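Local coordinates for protein polyketide biosynthesis 3-hydroxy-3-methylglutaryl-ACP synthase PksG (PDB 4YXT) that catalyses the aldol condensation of acetyl-AcpK with a carrier-bound beta-ketothioester intermediate during synthesis of the antibiotic polyketide bacillaene in Bacillus subtilis, at residues I74-C80 with N104-V110; A124-I128 with L176-N180. The protein carries 1 engineered substitution. The contacts are given in a common frame with arbitrary orientation. Numbering follows the deposited sequence.

Interaction 1: I74-C80 with N104-V110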
loop_
_atom_site.group_PDB
_atom_site.type_symbol
_atom_site.label_atom_id
_atom_site.label_comp_id
_atom_site.label_asym_id
_atom_site.label_seq_id
_atom_site.Cartn_x
_atom_site.Cartn_y
_atom_site.Cartn_z
ATOM N N ILE A 74 -8.338 -3.477 17.622
ATOM C CA ILE A 74 -7.977 -3.122 16.252
ATOM C C ILE A 74 -6.459 -2.938 16.267
ATOM O O ILE A 74 -5.973 -1.963 16.846
ATOM C CB ILE A 74 -8.475 -1.759 15.683
ATOM C CG1 ILE A 74 -9.954 -1.449 15.894
ATOM C CG2 ILE A 74 -8.163 -1.710 14.182
ATOM C CD1 ILE A 74 -10.908 -2.515 15.512
ATOM N N GLU A 75 -5.725 -3.834 15.635
ATOM C CA GLU A 75 -4.277 -3.676 15.526
ATOM C C GLU A 75 -3.664 -3.519 14.114
ATOM O O GLU A 75 -2.466 -3.484 13.991
ATOM C CB GLU A 75 -3.670 -4.863 16.167
ATOM C CG GLU A 75 -3.715 -4.715 17.648
ATOM C CD GLU A 75 -3.356 -5.990 18.304
ATOM O OE1 GLU A 75 -2.475 -6.715 17.767
ATOM O OE2 GLU A 75 -3.993 -6.261 19.314
ATOM N N LEU A 76 -4.498 -3.463 13.078
ATOM C CA LEU A 76 -4.092 -3.203 11.708
ATOM C C LEU A 76 -5.055 -2.201 11.140
ATOM O O LEU A 76 -6.235 -2.457 11.119
ATOM C CB LEU A 76 -4.133 -4.513 10.910
ATOM C CG LEU A 76 -3.777 -4.533 9.430
ATOM C CD1 LEU A 76 -2.375 -4.027 9.170
ATOM C CD2 LEU A 76 -3.873 -5.963 8.918
ATOM N N LEU A 77 -4.574 -1.038 10.728
ATOM C CA LEU A 77 -5.391 -0.118 10.016
ATOM C C LEU A 77 -4.801 0.054 8.604
ATOM O O LEU A 77 -3.644 0.439 8.468
ATOM C CB LEU A 77 -5.453 1.235 10.763
ATOM C CG LEU A 77 -6.104 2.352 9.917
ATOM C CD1 LEU A 77 -7.522 2.069 9.509
ATOM C CD2 LEU A 77 -6.060 3.690 10.598
ATOM N N ILE A 78 -5.576 -0.226 7.571
ATOM C CA ILE A 78 -5.070 -0.179 6.195
ATOM C C ILE A 78 -6.014 0.702 5.439
ATOM O O ILE A 78 -7.203 0.407 5.398
ATOM C CB ILE A 78 -5.048 -1.565 5.501
ATOM C CG1 ILE A 78 -4.065 -2.528 6.203
ATOM C CG2 ILE A 78 -4.697 -1.466 4.007
ATOM C CD1 ILE A 78 -4.097 -3.939 5.621
ATOM N N THR A 79 -5.494 1.761 4.823
ATOM C CA THR A 79 -6.295 2.601 3.989
ATOM C C THR A 79 -5.965 2.274 2.550
ATOM O O THR A 79 -4.798 2.173 2.174
ATOM C CB THR A 79 -6.169 4.100 4.365
ATOM O OG1 THR A 79 -6.615 4.287 5.707
ATOM C CG2 THR A 79 -7.144 4.948 3.554
ATOM N N CYS A 80 -6.996 2.005 1.766
ATOM C CA CYS A 80 -6.843 1.640 0.360
ATOM C C CYS A 80 -7.341 2.825 -0.438
ATOM O O CYS A 80 -8.514 3.248 -0.293
ATOM C CB CYS A 80 -7.671 0.442 0.047
ATOM S SG CYS A 80 -7.479 -0.915 1.263
ATOM N N ASN A 104 -0.944 0.938 19.674
ATOM C CA ASN A 104 -0.421 -0.372 19.359
ATOM C C ASN A 104 -1.053 -0.969 18.075
ATOM O O ASN A 104 -1.791 -1.950 18.121
ATOM C CB ASN A 104 -0.626 -1.366 20.541
ATOM C CG ASN A 104 -0.001 -2.715 20.260
ATOM O OD1 ASN A 104 0.986 -2.822 19.522
ATOM N ND2 ASN A 104 -0.590 -3.750 20.784
ATOM N N CYS A 105 -0.730 -0.382 16.925
ATOM C CA CYS A 105 -1.443 -0.658 15.696
ATOM C C CYS A 105 -0.521 -0.440 14.464
ATOM O O CYS A 105 0.082 0.666 14.302
ATOM C CB CYS A 105 -2.623 0.315 15.651
ATOM S SG CYS A 105 -3.871 0.050 14.363
ATOM N N ARG A 106 -0.460 -1.407 13.551
ATOM C CA ARG A 106 0.131 -1.039 12.245
ATOM C C ARG A 106 -0.807 -0.206 11.408
ATOM O O ARG A 106 -2.001 -0.568 11.255
ATOM C CB ARG A 106 0.500 -2.223 11.428
ATOM C CG ARG A 106 1.335 -3.231 12.151
ATOM C CD ARG A 106 1.609 -4.350 11.171
ATOM N NE ARG A 106 2.607 -5.292 11.624
ATOM C CZ ARG A 106 2.370 -6.567 11.943
ATOM N NH1 ARG A 106 1.136 -7.066 11.891
ATOM N NH2 ARG A 106 3.388 -7.328 12.342
ATOM N N LEU A 107 -0.230 0.846 10.803
ATOM C CA LEU A 107 -0.914 1.828 9.952
ATOM C C LEU A 107 -0.157 1.953 8.606
ATOM O O LEU A 107 1.066 2.225 8.618
ATOM C CB LEU A 107 -0.740 3.207 10.574
ATOM C CG LEU A 107 -1.243 3.372 11.981
ATOM C CD1 LEU A 107 -0.774 4.661 12.645
ATOM C CD2 LEU A 107 -2.748 3.285 11.885
ATOM N N PHE A 108 -0.855 1.769 7.493
ATOM C CA PHE A 108 -0.304 2.044 6.160
ATOM C C PHE A 108 -1.390 2.102 5.085
ATOM O O PHE A 108 -2.571 1.856 5.356
ATOM C CB PHE A 108 0.796 1.036 5.741
ATOM C CG PHE A 108 0.362 -0.421 5.797
ATOM C CD1 PHE A 108 0.448 -1.121 6.968
ATOM C CD2 PHE A 108 -0.193 -1.032 4.689
ATOM C CE1 PHE A 108 0.101 -2.434 7.035
ATOM C CE2 PHE A 108 -0.561 -2.365 4.732
ATOM C CZ PHE A 108 -0.409 -3.067 5.915
ATOM N N GLU A 109 -0.972 2.458 3.872
ATOM C CA GLU A 109 -1.821 2.673 2.803
ATOM C C GLU A 109 -1.424 1.684 1.733
ATOM O O GLU A 109 -0.219 1.376 1.577
ATOM C CB GLU A 109 -1.547 4.127 2.259
ATOM C CG GLU A 109 -2.619 4.711 1.387
ATOM C CD GLU A 109 -2.419 6.225 1.046
ATOM O OE1 GLU A 109 -2.354 7.154 1.948
ATOM O OE2 GLU A 109 -2.418 6.475 -0.174
ATOM N N VAL A 110 -2.427 1.268 0.946
ATOM C CA VAL A 110 -2.255 0.357 -0.155
ATOM C C VAL A 110 -2.875 0.931 -1.420
ATOM O O VAL A 110 -3.973 1.522 -1.372
ATOM C CB VAL A 110 -2.920 -1.015 0.129
ATOM C CG1 VAL A 110 -3.040 -1.778 -1.155
ATOM C CG2 VAL A 110 -2.034 -1.795 1.064
HETATM O O HOH W 1 -1.395 -5.669 12.674
#
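Strand 74-80 and strand 106-110 run parallel. Their axes come within 4.6 Å and differ in direction by 23°. Five backbone hydrogen bonds join them: R106 N to E75 O (2.9 Å), L77 N to R106 O (2.7 Å), F108 N to L77 O (3.2 Å), T79 N to F108 O (3.0 Å) and V110 N to T79 O (2.8 Å). Only E75, L77 and T79 on the first strand bond across, which is the parallel pattern. L76, I78 and C80 turn their backbones to strand 137-145 and hydrogen-bond to it. One water links E75 O (2.8 Å) to R106 NH1 (3.0 Å). The two strands and helix 91-99 form a beta-alpha-beta unit of the thiolase fold. L77 and L107 face that helix, and L77 CB lies 3.6 Å from L107 CD2. T79 OG1 and F108 O both hydrogen-bond to S92 of the same helix, and E109 OE1 to L91 N. On the other face are L76, I78, C80, R106, F108 and V110. I78 CG1 makes an off-centre CH-pi contact with the F108 ring, 4.1 Å from its centroid. L76 CD1 packs 3.6 Å from F108 CE1, and I78 CG2 lies 4.0 Å from V110 CG2. Strand 106-111 is an edge strand of the sheet within this chain, and E109 and V110 pair antiparallel with a strand of the second subunit, so the sheet continues across the dimer, with salt bridges from R106 to E333 and from E109 to K111 of that subunit.

Interaction 2: A124-I128 with L176-N180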
loop_
_atom_site.group_PDB
_atom_site.type_symbol
_atom_site.label_atom_id
_atom_site.label_comp_id
_atom_site.label_asym_id
_atom_site.label_seq_id
_atom_site.Cartn_x
_atom_site.Cartn_y
_atom_site.Cartn_z
ATOM N N ALA A 124 -5.722 -8.276 5.462
ATOM C CA ALA A 124 -6.263 -8.215 6.797
ATOM C C ALA A 124 -6.754 -9.633 7.181
ATOM O O ALA A 124 -6.552 -10.026 8.291
ATOM C CB ALA A 124 -7.406 -7.267 6.876
ATOM N N VAL A 125 -7.312 -10.379 6.215
ATOM C CA VAL A 125 -7.699 -11.761 6.429
ATOM C C VAL A 125 -6.512 -12.643 6.821
ATOM O O VAL A 125 -6.604 -13.451 7.764
ATOM C CB VAL A 125 -8.433 -12.362 5.214
ATOM C CG1 VAL A 125 -8.650 -13.858 5.426
ATOM C CG2 VAL A 125 -9.779 -11.686 4.997
ATOM N N ASN A 126 -5.399 -12.512 6.108
ATOM C CA ASN A 126 -4.179 -13.260 6.467
ATOM C C ASN A 126 -3.576 -12.857 7.816
ATOM O O ASN A 126 -2.969 -13.666 8.475
ATOM C CB ASN A 126 -3.136 -13.218 5.370
ATOM C CG ASN A 126 -3.657 -13.783 4.054
ATOM O OD1 ASN A 126 -4.639 -14.521 4.029
ATOM N ND2 ASN A 126 -3.011 -13.407 2.939
ATOM N N PHE A 127 -3.740 -11.620 8.228
ATOM C CA PHE A 127 -3.322 -11.248 9.570
ATOM C C PHE A 127 -4.162 -12.105 10.553
ATOM O O PHE A 127 -3.593 -12.728 11.440
ATOM C CB PHE A 127 -3.430 -9.725 9.791
ATOM C CG PHE A 127 -3.263 -9.270 11.233
ATOM C CD1 PHE A 127 -2.071 -9.462 11.930
ATOM C CD2 PHE A 127 -4.312 -8.676 11.915
ATOM C CE1 PHE A 127 -1.921 -9.020 13.254
ATOM C CE2 PHE A 127 -4.170 -8.248 13.247
ATOM C CZ PHE A 127 -2.963 -8.418 13.907
ATOM N N ILE A 128 -5.480 -12.186 10.350
ATOM C CA ILE A 128 -6.342 -12.879 11.309
ATOM C C ILE A 128 -5.992 -14.347 11.287
ATOM O O ILE A 128 -5.770 -14.914 12.322
ATOM C CB ILE A 128 -7.859 -12.736 10.995
ATOM C CG1 ILE A 128 -8.360 -11.258 11.083
ATOM C CG2 ILE A 128 -8.667 -13.728 11.820
ATOM C CD1 ILE A 128 -7.943 -10.333 12.215
ATOM N N LEU A 176 -14.457 -3.864 9.091
ATOM C CA LEU A 176 -13.854 -4.453 10.261
ATOM C C LEU A 176 -13.707 -5.939 10.110
ATOM O O LEU A 176 -14.665 -6.618 9.881
ATOM C CB LEU A 176 -14.751 -4.212 11.478
ATOM C CG LEU A 176 -14.167 -4.607 12.844
ATOM C CD1 LEU A 176 -13.079 -3.653 13.329
ATOM C CD2 LEU A 176 -15.305 -4.686 13.854
ATOM N N VAL A 177 -12.489 -6.442 10.259
ATOM C CA VAL A 177 -12.137 -7.786 9.931
ATOM C C VAL A 177 -11.678 -8.430 11.237
ATOM O O VAL A 177 -10.911 -7.830 12.045
ATOM C CB VAL A 177 -11.029 -7.826 8.850
ATOM C CG1 VAL A 177 -10.623 -9.237 8.507
ATOM C CG2 VAL A 177 -11.462 -7.078 7.581
ATOM N N GLY A 178 -12.165 -9.643 11.463
ATOM C CA GLY A 178 -11.991 -10.285 12.752
ATOM C C GLY A 178 -12.254 -11.766 12.780
ATOM O O GLY A 178 -12.496 -12.396 11.737
ATOM N N GLU A 179 -12.209 -12.327 13.985
ATOM C CA GLU A 179 -12.350 -13.764 14.146
ATOM C C GLU A 179 -13.800 -14.236 14.262
ATOM O O GLU A 179 -14.043 -15.409 14.183
ATOM C CB GLU A 179 -11.490 -14.232 15.330
ATOM C CG GLU A 179 -10.006 -13.846 15.206
ATOM C CD GLU A 179 -9.216 -14.220 16.443
ATOM O OE1 GLU A 179 -9.868 -14.677 17.408
ATOM O OE2 GLU A 179 -7.967 -14.084 16.465
ATOM N N ASN A 180 -14.768 -13.335 14.370
ATOM C CA ASN A 180 -16.196 -13.726 14.349
ATOM C C ASN A 180 -16.995 -13.120 13.199
ATOM O O ASN A 180 -17.856 -12.295 13.424
ATOM C CB ASN A 180 -16.896 -13.357 15.675
ATOM C CG ASN A 180 -18.326 -13.872 15.720
ATOM O OD1 ASN A 180 -18.652 -14.920 15.101
ATOM N ND2 ASN A 180 -19.207 -13.137 16.423
#
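This is a buried helix-on-sheet contact in the thiolase fold. Helix 116-130 lies against the central mixed sheet, and its residues A124-I128 meet the end of strand 170-178. The axes of the short segments are 8.1 Å apart at closest approach, with 28° between their directions. No hydrogen bond crosses between the segments. V177 and I128 make most of the packing. V177 CG1 lies 4.1 Å from A124 CB, 4.0 Å from I128 CG1 and 4.4 Å from V125 CG2. A124 and I128 are one helical turn apart, with I128 N hydrogen-bonded to A124 O at 3.2 Å. Both direct their CA-to-CB bonds toward the strand, and that of V177 points toward the helix. The small A124 also touches A138 and V140 of the neighbouring strand 137-145. G178 has no side chain and meets the helix through its backbone, with G178 O 4.1 Å from I128 CG2. The E179 side chain runs alongside I128 toward the C-terminal end of the helix. Its carboxylate accepts hydrogen bonds from G135 N and Q131 NE2, in the turn between helix 116-130 and strand 137-145. Its aliphatic part packs on I128, with E179 CG 3.6 Å from I128 CG2.

Interactions 1 and 2 both involve the same sheet, and their centres are about 12 Å apart. Strand 137-145 lies between strands 74-80 and 170-178. Strand 106-111 leads into helix 116-130, which packs back on the sheet. The contacts meet directly: L76 CD2 is 3.9 Å from both A124 CA and F127 CB, R106 NH1 is 3.9 Å from F127 CE1, and I74 CD1 is 3.3 Å from L176 CD1. Interaction 1 is nearer the probable active site. The C80 side chain is about 10 Å from that of C114, the likely acyl-thioester nucleophile. The E109 side chain is about 8 Å from that of A82, an engineered residue at a predicted proton donor/acceptor position. Interaction 2 lies away from these sites.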